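Local coordinates for major Capsid Protein VP1 (Chimpanzee polyomavirus Bob, PDB 6Y9I), which forms the pentameric capsomers of the polyomavirus shell and probably engages glycan receptors on the host cell surface, at residues E27-N33 with I62-S68; I127-H133 with A258-M264; I147-L152 with K177-G182. All coordinates share one frame; numbering follows the deposited sequence.

VP1 illustrates how a jelly-roll subunit holds its long loops to its sheet and to its neighbours in the pentamer. Interaction 1 comes first along the chain, within the loop between strands 8-26 and 68-73. Interaction 2 pairs strands 131-138 and 252-265 of the main sheet, and the segments of interaction 3 fall in sequence between its two strands. The centres of interactions 1 and 2 are about 12 Å apart, and they touch through Tyr-67 and Tyr-132 and where Met-30 and Pro-65 pack on Ile-260. Interaction 3 is peripheral, its centre about 22 Å and 23 Å from the other two. All three have contacts with neighbouring subunits, so each also lies beside a subunit interface of the pentamer.

Interaction 1: residues E27-N33 with I62-S68; sequences EPRMGIN and IQMPQYS. With MG (magnesium ion), chain F.
Gln-66 and Arg-29 join two parts of the long loop between strands 8-26 and 68-73 of the VP1 jelly-roll beta sandwich, which here has little regular structure beyond the end of a 3-10 turn at 62-63. The backbone N of Gln-66 donates to Arg-29 O at 2.7 Å. The side chain of Gln-66, bent at its second torsion (chi2 139°), brings its amide oxygen OE1 to Asn-33 ND2 at 2.7 Å. OE1 lies in the amide plane of Asn-33, yet the two amide planes stand 82° apart. At its other end Asn-33 OD1 accepts from Gly-31 N at 2.9 Å, which fixes the rotation of this amide.

Arg-29 contributes its aliphatic base, CG resting 3.6 Å from Ser-68 OG. Its chain then bends at chi2 (-73°) and carries the guanidinium away to a salt bridge with Asp-194; Asn-33 O lies off one face and Glu-27 O off the opposite one, both displaced toward the rim.

Ile-62 meets Gly-31 mostly through backbone. Two CA-H...O contacts run in opposite senses between them, and CG2 of Ile-62 lies 3.4 Å from Gly-31 O. Beside this pair, Met-30 crosses Pro-65 at about a right angle, sulfur against CB, and both pack on Ile-260 of strand 252-265.

At the far end of 27-33, Glu-27 OE1 binds a magnesium ion at 2.5 Å while OE2 is hydrogen-bonded to Tyr-43 OH. Leu-183 O of a neighbouring subunit binds the same ion, which therefore bridges two copies of the protein. Back between the segments, one water accepts from Arg-29 N, donates to Gln-66 O at 2.7 Å and is also hydrogen-bonded to Ser-68 OG.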
loop_
_atom_site.group_PDB
_atom_site.type_symbol
_atom_site.label_atom_id
_atom_site.label_comp_id
_atom_site.label_asym_id
_atom_site.label_seq_id
_atom_site.Cartn_x
_atom_site.Cartn_y
_atom_site.Cartn_z
ATOM N N GLU A 27 27.487 -10.472 -0.370
ATOM C CA GLU A 27 26.783 -11.754 -0.560
ATOM C C GLU A 27 25.962 -12.003 0.701
ATOM O O GLU A 27 26.355 -11.577 1.791
ATOM C CB GLU A 27 27.791 -12.842 -0.899
ATOM C CG GLU A 27 28.328 -12.694 -2.314
ATOM C CD GLU A 27 28.884 -13.944 -2.962
ATOM O OE1 GLU A 27 30.075 -13.919 -3.304
ATOM O OE2 GLU A 27 28.119 -14.910 -3.193
ATOM N N PRO A 28 24.810 -12.704 0.582
ATOM C CA PRO A 28 23.924 -12.916 1.728
ATOM C C PRO A 28 24.568 -13.874 2.740
ATOM O O PRO A 28 25.279 -14.790 2.312
ATOM C CB PRO A 28 22.670 -13.521 1.115
ATOM C CG PRO A 28 23.169 -14.205 -0.131
ATOM C CD PRO A 28 24.318 -13.349 -0.639
ATOM N N ARG A 29 24.351 -13.602 4.029
ATOM C CA ARG A 29 24.791 -14.462 5.162
ATOM C C ARG A 29 23.563 -14.966 5.918
ATOM O O ARG A 29 23.269 -14.467 7.044
ATOM C CB ARG A 29 25.820 -13.688 5.994
ATOM C CG ARG A 29 27.010 -13.220 5.174
ATOM C CD ARG A 29 27.923 -14.351 4.797
ATOM N NE ARG A 29 29.046 -13.942 3.966
ATOM C CZ ARG A 29 29.203 -14.249 2.679
ATOM N NH1 ARG A 29 28.270 -14.892 2.002
ATOM N NH2 ARG A 29 30.282 -13.857 2.039
ATOM N N MET A 30 22.859 -15.944 5.329
ATOM C CA MET A 30 21.544 -16.420 5.851
ATOM C C MET A 30 21.790 -17.528 6.880
ATOM O O MET A 30 20.813 -18.010 7.496
ATOM C CB MET A 30 20.644 -16.941 4.732
ATOM C CG MET A 30 20.102 -15.844 3.825
ATOM S SD MET A 30 19.111 -14.589 4.664
ATOM C CE MET A 30 20.291 -13.268 4.910
ATOM N N GLY A 31 23.051 -17.930 7.049
ATOM C CA GLY A 31 23.482 -18.908 8.064
ATOM C C GLY A 31 24.435 -19.930 7.460
ATOM O O GLY A 31 25.498 -20.203 8.056
ATOM N N ILE A 32 24.076 -20.456 6.294
ATOM C CA ILE A 32 24.986 -21.242 5.429
ATOM C C ILE A 32 25.737 -20.239 4.558
ATOM O O ILE A 32 25.197 -19.780 3.524
ATOM C CB ILE A 32 24.237 -22.335 4.661
ATOM C CG1 ILE A 32 23.576 -23.313 5.643
ATOM C CG2 ILE A 32 25.193 -23.035 3.713
ATOM C CD1 ILE A 32 22.386 -24.039 5.096
ATOM N N ASN A 33 26.937 -19.895 5.018
ATOM C CA ASN A 33 27.632 -18.642 4.649
ATOM C C ASN A 33 28.782 -18.939 3.701
ATOM O O ASN A 33 29.483 -18.005 3.315
ATOM C CB ASN A 33 28.080 -17.887 5.892
ATOM C CG ASN A 33 26.913 -17.323 6.661
ATOM O OD1 ASN A 33 25.786 -17.292 6.153
ATOM N ND2 ASN A 33 27.176 -16.856 7.873
ATOM N N ILE A 62 23.998 -21.490 11.964
ATOM C CA ILE A 62 23.601 -21.745 10.547
ATOM C C ILE A 62 22.063 -21.607 10.398
ATOM O O ILE A 62 21.627 -21.487 9.235
ATOM C CB ILE A 62 24.158 -23.084 10.015
ATOM C CG1 ILE A 62 23.730 -24.279 10.871
ATOM C CG2 ILE A 62 25.678 -23.031 9.857
ATOM C CD1 ILE A 62 23.972 -25.639 10.234
ATOM N N GLN A 63 21.292 -21.513 11.502
ATOM C CA GLN A 63 19.809 -21.294 11.504
ATOM C C GLN A 63 19.449 -19.823 11.732
ATOM O O GLN A 63 18.218 -19.543 11.892
ATOM C CB GLN A 63 19.120 -22.110 12.606
ATOM C CG GLN A 63 19.303 -23.602 12.453
ATOM C CD GLN A 63 18.716 -24.338 13.628
ATOM O OE1 GLN A 63 19.274 -24.328 14.723
ATOM N NE2 GLN A 63 17.551 -24.921 13.420
ATOM N N MET A 64 20.438 -18.924 11.806
ATOM C CA MET A 64 20.212 -17.513 12.231
ATOM C C MET A 64 20.791 -16.590 11.169
ATOM O O MET A 64 22.016 -16.482 11.007
ATOM C CB MET A 64 20.848 -17.226 13.582
ATOM C CG MET A 64 20.414 -18.193 14.657
ATOM S SD MET A 64 21.140 -17.744 16.246
ATOM C CE MET A 64 20.046 -16.412 16.709
ATOM N N PRO A 65 19.927 -15.994 10.315
ATOM C CA PRO A 65 20.407 -15.031 9.324
ATOM C C PRO A 65 21.163 -13.898 10.017
ATOM O O PRO A 65 20.784 -13.461 11.113
ATOM C CB PRO A 65 19.124 -14.594 8.600
ATOM C CG PRO A 65 18.178 -15.768 8.797
ATOM C CD PRO A 65 18.494 -16.292 10.173
ATOM N N GLN A 66 22.221 -13.445 9.358
ATOM C CA GLN A 66 23.215 -12.501 9.912
ATOM C C GLN A 66 23.377 -11.309 8.964
ATOM O O GLN A 66 23.104 -11.436 7.767
ATOM C CB GLN A 66 24.557 -13.222 10.089
ATOM C CG GLN A 66 24.534 -14.324 11.153
ATOM C CD GLN A 66 25.284 -15.586 10.749
ATOM O OE1 GLN A 66 26.301 -15.536 10.039
ATOM N NE2 GLN A 66 24.783 -16.737 11.197
ATOM N N TYR A 67 23.869 -10.211 9.493
ATOM C CA TYR A 67 24.225 -9.018 8.701
ATOM C C TYR A 67 25.490 -9.307 7.917
ATOM O O TYR A 67 26.403 -9.980 8.423
ATOM C CB TYR A 67 24.435 -7.805 9.597
ATOM C CG TYR A 67 23.177 -7.300 10.237
ATOM C CD1 TYR A 67 22.284 -6.513 9.538
ATOM C CD2 TYR A 67 22.892 -7.599 11.551
ATOM C CE1 TYR A 67 21.148 -6.005 10.150
ATOM C CE2 TYR A 67 21.754 -7.125 12.172
ATOM C CZ TYR A 67 20.870 -6.321 11.469
ATOM O OH TYR A 67 19.736 -5.855 12.095
ATOM N N SER A 68 25.544 -8.740 6.734
ATOM C CA SER A 68 26.733 -8.690 5.865
ATOM C C SER A 68 27.447 -7.370 6.138
ATOM O O SER A 68 26.759 -6.403 6.456
ATOM C CB SER A 68 26.341 -8.824 4.436
ATOM O OG SER A 68 25.613 -10.021 4.247
HETATM MG MG MG F . 30.905 -15.076 -5.329
HETATM O O HOH W 1 29.228 -16.836 -4.727
HETATM O O HOH W 2 23.304 -11.116 5.078
HETATM O O HOH W 3 26.541 -19.412 10.392
HETATM O O HOH W 4 31.672 -16.492 -6.911
HETATM O O HOH W 5 32.329 -13.508 -5.306
#

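Interaction 2: residues I127-H133 with A258-M264; sequences IEGMNYH and ADICGVM
Tyr-132 and Ile-260 form an antiparallel hydrogen-bonded pair: Tyr-132 N donates to Ile-260 O at 3.0 Å, and Ile-260 N returns a bond to Tyr-132 O. Next to it, His-133 and Asp-259 make a non-hydrogen-bonded pair. Farther along, Val-263 N bonds to Glu-128 O, and the weak return bond from Glu-128 N completes a second, isolated bridge. The register slips by one residue between the two sets. In that interval Gly-262 CA comes 3.1 Å from Met-130 O as a CA-H...O contact.

Polar side chains form a chain along one face. His-133 ND1 donates to Asp-259 OD1 at 2.7 Å, and this oxygen accepts on its anti lone pair, the one away from OD2. On the other side of the ring NE2 donates to Asn-131 OD1, also at 2.7 Å. Both acceptors lie in the ring plane and both bonds are nearly straight (165° and 170°), so the imidazole is clamped against rotation. Two N-H donors are consistent with a positively charged ring, and Asp-259 OD1 also takes a salt bridge from Arg-279. Asn-131 ND2, in turn, binds Gly-129 O and, weakly, Cys-261 O. Cys-261 SG meets the imidazole at its edge, 3.6 Å from CE1.

Apolar contacts run along the pair. The Tyr-132 ring turns its edge to Ala-258 CB, and Phe-230 of a neighbouring subunit meets the same ring. Tyr-132 CB faces Ile-260 CB, and Met-130 CE lies 4.3 Å from Val-263 CG1. At the opposite end Ile-127 CD1 touches Met-264 CB at 3.9 Å.

Such antiparallel pairing, here between strands 131-138 and 252-265, is the framework of the viral jelly-roll beta sandwich.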
loop_
_atom_site.group_PDB
_atom_site.type_symbol
_atom_site.label_atom_id
_atom_site.label_comp_id
_atom_site.label_asym_id
_atom_site.label_seq_id
_atom_site.Cartn_x
_atom_site.Cartn_y
_atom_site.Cartn_z
ATOM N N ILE A 127 9.265 -18.704 -2.897
ATOM C CA ILE A 127 9.757 -17.868 -1.775
ATOM C C ILE A 127 8.661 -16.849 -1.422
ATOM O O ILE A 127 8.156 -16.163 -2.316
ATOM C CB ILE A 127 11.106 -17.212 -2.102
ATOM C CG1 ILE A 127 12.173 -18.251 -2.458
ATOM C CG2 ILE A 127 11.556 -16.327 -0.956
ATOM C CD1 ILE A 127 12.523 -19.197 -1.335
ATOM N N GLU A 128 8.275 -16.809 -0.142
ATOM C CA GLU A 128 7.345 -15.802 0.404
ATOM C C GLU A 128 7.580 -15.638 1.906
ATOM O O GLU A 128 8.405 -16.352 2.476
ATOM C CB GLU A 128 5.903 -16.191 0.064
ATOM C CG GLU A 128 5.455 -17.552 0.574
ATOM C CD GLU A 128 4.075 -17.966 0.037
ATOM O OE1 GLU A 128 3.632 -17.373 -0.978
ATOM O OE2 GLU A 128 3.421 -18.851 0.650
ATOM N N GLY A 129 6.852 -14.740 2.537
ATOM C CA GLY A 129 6.926 -14.558 3.995
ATOM C C GLY A 129 7.891 -13.445 4.342
ATOM O O GLY A 129 8.092 -12.551 3.500
ATOM N N MET A 130 8.461 -13.486 5.542
ATOM C CA MET A 130 9.133 -12.300 6.130
ATOM C C MET A 130 10.261 -11.812 5.216
ATOM O O MET A 130 11.019 -12.637 4.645
ATOM C CB MET A 130 9.643 -12.539 7.552
ATOM C CG MET A 130 10.473 -13.771 7.705
ATOM S SD MET A 130 9.867 -14.689 9.119
ATOM C CE MET A 130 8.543 -15.623 8.368
ATOM N N ASN A 131 10.268 -10.494 5.035
ATOM C CA ASN A 131 11.196 -9.702 4.215
ATOM C C ASN A 131 11.833 -8.713 5.177
ATOM O O ASN A 131 11.068 -7.993 5.886
ATOM C CB ASN A 131 10.462 -9.026 3.046
ATOM C CG ASN A 131 10.575 -9.821 1.768
ATOM O OD1 ASN A 131 11.267 -9.400 0.831
ATOM N ND2 ASN A 131 9.945 -10.993 1.746
ATOM N N TYR A 132 13.160 -8.754 5.286
ATOM C CA TYR A 132 13.919 -7.825 6.148
ATOM C C TYR A 132 15.048 -7.306 5.284
ATOM O O TYR A 132 15.858 -8.097 4.789
ATOM C CB TYR A 132 14.410 -8.493 7.427
ATOM C CG TYR A 132 15.165 -7.605 8.377
ATOM C CD1 TYR A 132 16.536 -7.407 8.225
ATOM C CD2 TYR A 132 14.544 -7.013 9.467
ATOM C CE1 TYR A 132 17.255 -6.603 9.098
ATOM C CE2 TYR A 132 15.259 -6.210 10.342
ATOM C CZ TYR A 132 16.616 -6.010 10.162
ATOM O OH TYR A 132 17.333 -5.211 10.986
ATOM N N HIS A 133 15.026 -6.020 5.025
ATOM C CA HIS A 133 15.914 -5.361 4.053
ATOM C C HIS A 133 16.523 -4.162 4.754
ATOM O O HIS A 133 15.786 -3.324 5.266
ATOM C CB HIS A 133 15.163 -5.020 2.758
ATOM C CG HIS A 133 14.632 -6.240 2.070
ATOM N ND1 HIS A 133 15.448 -7.090 1.363
ATOM C CD2 HIS A 133 13.393 -6.787 2.034
ATOM C CE1 HIS A 133 14.739 -8.090 0.868
ATOM N NE2 HIS A 133 13.478 -7.923 1.264
ATOM N N ALA A 258 21.484 -6.497 5.131
ATOM C CA ALA A 258 20.699 -7.712 5.432
ATOM C C ALA A 258 19.538 -7.756 4.445
ATOM O O ALA A 258 18.854 -6.759 4.364
ATOM C CB ALA A 258 20.218 -7.683 6.848
ATOM N N ASP A 259 19.397 -8.825 3.674
ATOM C CA ASP A 259 18.283 -8.932 2.713
ATOM C C ASP A 259 17.689 -10.322 2.783
ATOM O O ASP A 259 18.003 -11.107 1.897
ATOM C CB ASP A 259 18.750 -8.598 1.307
ATOM C CG ASP A 259 19.053 -7.122 1.194
ATOM O OD1 ASP A 259 18.078 -6.339 1.213
ATOM O OD2 ASP A 259 20.271 -6.766 1.153
ATOM N N ILE A 260 16.830 -10.564 3.774
ATOM C CA ILE A 260 15.971 -11.775 3.811
ATOM C C ILE A 260 14.787 -11.535 2.857
ATOM O O ILE A 260 14.012 -10.592 3.098
ATOM C CB ILE A 260 15.499 -12.077 5.237
ATOM C CG1 ILE A 260 16.687 -12.297 6.182
ATOM C CG2 ILE A 260 14.548 -13.267 5.208
ATOM C CD1 ILE A 260 16.252 -12.501 7.603
ATOM N N CYS A 261 14.657 -12.346 1.813
ATOM C CA CYS A 261 13.638 -12.173 0.739
ATOM C C CYS A 261 12.429 -13.066 1.007
ATOM O O CYS A 261 11.428 -12.915 0.326
ATOM C CB CYS A 261 14.287 -12.402 -0.614
ATOM S SG CYS A 261 15.534 -11.127 -0.965
ATOM N N GLY A 262 12.508 -13.943 2.011
ATOM C CA GLY A 262 11.400 -14.821 2.419
ATOM C C GLY A 262 11.944 -16.157 2.855
ATOM O O GLY A 262 13.147 -16.228 3.154
ATOM N N VAL A 263 11.094 -17.177 2.852
ATOM C CA VAL A 263 11.417 -18.553 3.291
ATOM C C VAL A 263 10.958 -19.519 2.204
ATOM O O VAL A 263 9.986 -19.217 1.450
ATOM C CB VAL A 263 10.756 -18.888 4.643
ATOM C CG1 VAL A 263 11.121 -17.869 5.703
ATOM C CG2 VAL A 263 9.238 -18.994 4.520
ATOM N N MET A 264 11.635 -20.651 2.116
ATOM C CA MET A 264 11.081 -21.835 1.432
ATOM C C MET A 264 10.536 -22.762 2.519
ATOM O O MET A 264 11.038 -22.714 3.683
ATOM C CB MET A 264 12.124 -22.538 0.561
ATOM C CG MET A 264 13.221 -23.163 1.332
ATOM S SD MET A 264 14.113 -24.403 0.364
ATOM C CE MET A 264 13.060 -25.835 0.601
#

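Interaction 3: residues I147-L152 with K177-G182; sequences IESNAL and KPQLQG
Ala-151 and Gln-181 make the closely fitted part of this contact. Gln-181, extended beyond CG, reaches over to accept the N-H of Ala-151 on OE1 at 2.9 Å; the bond is almost perfectly straight (178°) and uses a lone pair in the carbonyl plane. A water also donates to OE1 and accepts from Asn-150 ND2, whose OD1 binds Leu-110 N of a neighbouring subunit. Gln-181 NE2 is held by the backbone oxygens of Glu-41 and Tyr-43 of that subunit, so one amide ties two loops and the subunit interface together. The methyl of Ala-151 presses on the turn itself, CB only 3.0 Å from Lys-177 O, the same oxygen that accepts from Leu-180 N.

That bond belongs to the 3-10 turn ending at Gln-181, part of the long excursion between strands 142-146 and 188-191, which pair in a small three-stranded sheet distinct from the main jelly-roll sheet. Near the end of the turn, Leu-180 O receives Glu-148 N at 2.9 Å. Ile-147 CG1 crowds this oxygen too, at 3.2 Å, while Glu-148 CG runs alongside Leu-180 CB.

Toward solvent the fit slackens. Exposed Leu-152 crosses Lys-177 with just CD2 near CB, 4.2 Å apart. Lys-177, bent at chi3 (83°), connects its ammonium to Ala-151 O through a water.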
loop_
_atom_site.group_PDB
_atom_site.type_symbol
_atom_site.label_atom_id
_atom_site.label_comp_id
_atom_site.label_asym_id
_atom_site.label_seq_id
_atom_site.Cartn_x
_atom_site.Cartn_y
_atom_site.Cartn_z
ATOM N N ILE A 147 18.733 -7.336 21.422
ATOM C CA ILE A 147 17.432 -7.721 21.996
ATOM C C ILE A 147 17.279 -9.240 21.815
ATOM O O ILE A 147 18.067 -9.862 21.045
ATOM C CB ILE A 147 16.343 -6.910 21.282
ATOM C CG1 ILE A 147 15.049 -6.858 22.091
ATOM C CG2 ILE A 147 16.117 -7.458 19.881
ATOM C CD1 ILE A 147 13.948 -6.157 21.385
ATOM N N GLU A 148 16.337 -9.827 22.537
ATOM C CA GLU A 148 15.889 -11.224 22.340
ATOM C C GLU A 148 14.364 -11.186 22.255
ATOM O O GLU A 148 13.766 -10.452 23.075
ATOM C CB GLU A 148 16.334 -12.125 23.497
ATOM C CG GLU A 148 17.836 -12.274 23.630
ATOM C CD GLU A 148 18.452 -13.122 22.546
ATOM O OE1 GLU A 148 17.727 -13.964 21.954
ATOM O OE2 GLU A 148 19.654 -12.965 22.309
ATOM N N SER A 149 13.766 -11.934 21.327
ATOM C CA SER A 149 12.308 -12.222 21.335
ATOM C C SER A 149 12.006 -13.144 22.531
ATOM O O SER A 149 11.007 -12.902 23.236
ATOM C CB SER A 149 11.895 -12.810 20.015
ATOM O OG SER A 149 12.815 -13.831 19.630
ATOM N N ASN A 150 12.869 -14.137 22.785
ATOM C CA ASN A 150 12.777 -15.070 23.949
ATOM C C ASN A 150 14.124 -15.050 24.686
ATOM O O ASN A 150 15.091 -15.658 24.204
ATOM C CB ASN A 150 12.418 -16.506 23.555
ATOM C CG ASN A 150 11.100 -16.671 22.826
ATOM O OD1 ASN A 150 11.035 -17.410 21.842
ATOM N ND2 ASN A 150 10.049 -16.044 23.322
ATOM N N ALA A 151 14.192 -14.350 25.814
ATOM C CA ALA A 151 15.474 -14.144 26.516
ATOM C C ALA A 151 16.122 -15.507 26.839
ATOM O O ALA A 151 17.363 -15.554 26.847
ATOM C CB ALA A 151 15.270 -13.294 27.739
ATOM N N LEU A 152 15.344 -16.590 27.019
ATOM C CA LEU A 152 15.913 -17.887 27.495
ATOM C C LEU A 152 16.127 -18.882 26.341
ATOM O O LEU A 152 16.331 -20.093 26.613
ATOM C CB LEU A 152 15.001 -18.441 28.586
ATOM C CG LEU A 152 14.996 -17.651 29.901
ATOM C CD1 LEU A 152 14.334 -18.449 31.015
ATOM C CD2 LEU A 152 16.399 -17.224 30.320
ATOM N N LYS A 177 18.117 -12.118 32.682
ATOM C CA LYS A 177 18.103 -12.185 31.189
ATOM C C LYS A 177 16.771 -11.752 30.567
ATOM O O LYS A 177 16.790 -11.323 29.426
ATOM C CB LYS A 177 18.445 -13.583 30.699
ATOM C CG LYS A 177 19.935 -13.856 30.687
ATOM C CD LYS A 177 20.218 -15.253 30.302
ATOM C CE LYS A 177 20.230 -15.438 28.801
ATOM N NZ LYS A 177 20.885 -16.717 28.465
ATOM N N PRO A 178 15.593 -11.889 31.221
ATOM C CA PRO A 178 14.350 -11.341 30.675
ATOM C C PRO A 178 14.404 -9.841 30.353
ATOM O O PRO A 178 13.670 -9.433 29.513
ATOM C CB PRO A 178 13.303 -11.632 31.754
ATOM C CG PRO A 178 13.832 -12.864 32.447
ATOM C CD PRO A 178 15.342 -12.721 32.407
ATOM N N GLN A 179 15.286 -9.073 30.999
ATOM C CA GLN A 179 15.537 -7.640 30.636
ATOM C C GLN A 179 15.803 -7.494 29.122
ATOM O O GLN A 179 15.443 -6.454 28.557
ATOM C CB GLN A 179 16.724 -7.077 31.410
ATOM C CG GLN A 179 16.426 -6.818 32.877
ATOM C CD GLN A 179 17.670 -6.384 33.621
ATOM O OE1 GLN A 179 18.580 -5.811 33.030
ATOM N NE2 GLN A 179 17.680 -6.642 34.923
ATOM N N LEU A 180 16.413 -8.501 28.488
ATOM C CA LEU A 180 16.785 -8.498 27.052
ATOM C C LEU A 180 15.570 -8.479 26.117
ATOM O O LEU A 180 15.797 -8.222 24.924
ATOM C CB LEU A 180 17.659 -9.716 26.758
ATOM C CG LEU A 180 19.071 -9.608 27.323
ATOM C CD1 LEU A 180 19.781 -10.933 27.294
ATOM C CD2 LEU A 180 19.868 -8.570 26.572
ATOM N N GLN A 181 14.360 -8.733 26.611
ATOM C CA GLN A 181 13.113 -8.617 25.814
ATOM C C GLN A 181 12.711 -7.147 25.690
ATOM O O GLN A 181 11.770 -6.835 24.916
ATOM C CB GLN A 181 12.036 -9.506 26.430
ATOM C CG GLN A 181 12.352 -10.978 26.188
ATOM C CD GLN A 181 11.515 -11.987 26.937
ATOM O OE1 GLN A 181 11.846 -13.167 26.940
ATOM N NE2 GLN A 181 10.427 -11.542 27.557
ATOM N N GLY A 182 13.308 -6.297 26.515
ATOM C CA GLY A 182 13.194 -4.834 26.440
ATOM C C GLY A 182 14.482 -4.272 25.898
ATOM O O GLY A 182 15.050 -4.848 24.942
HETATM O O HOH W 6 10.246 -15.421 26.369
HETATM O O HOH W 7 19.363 -16.733 25.685
#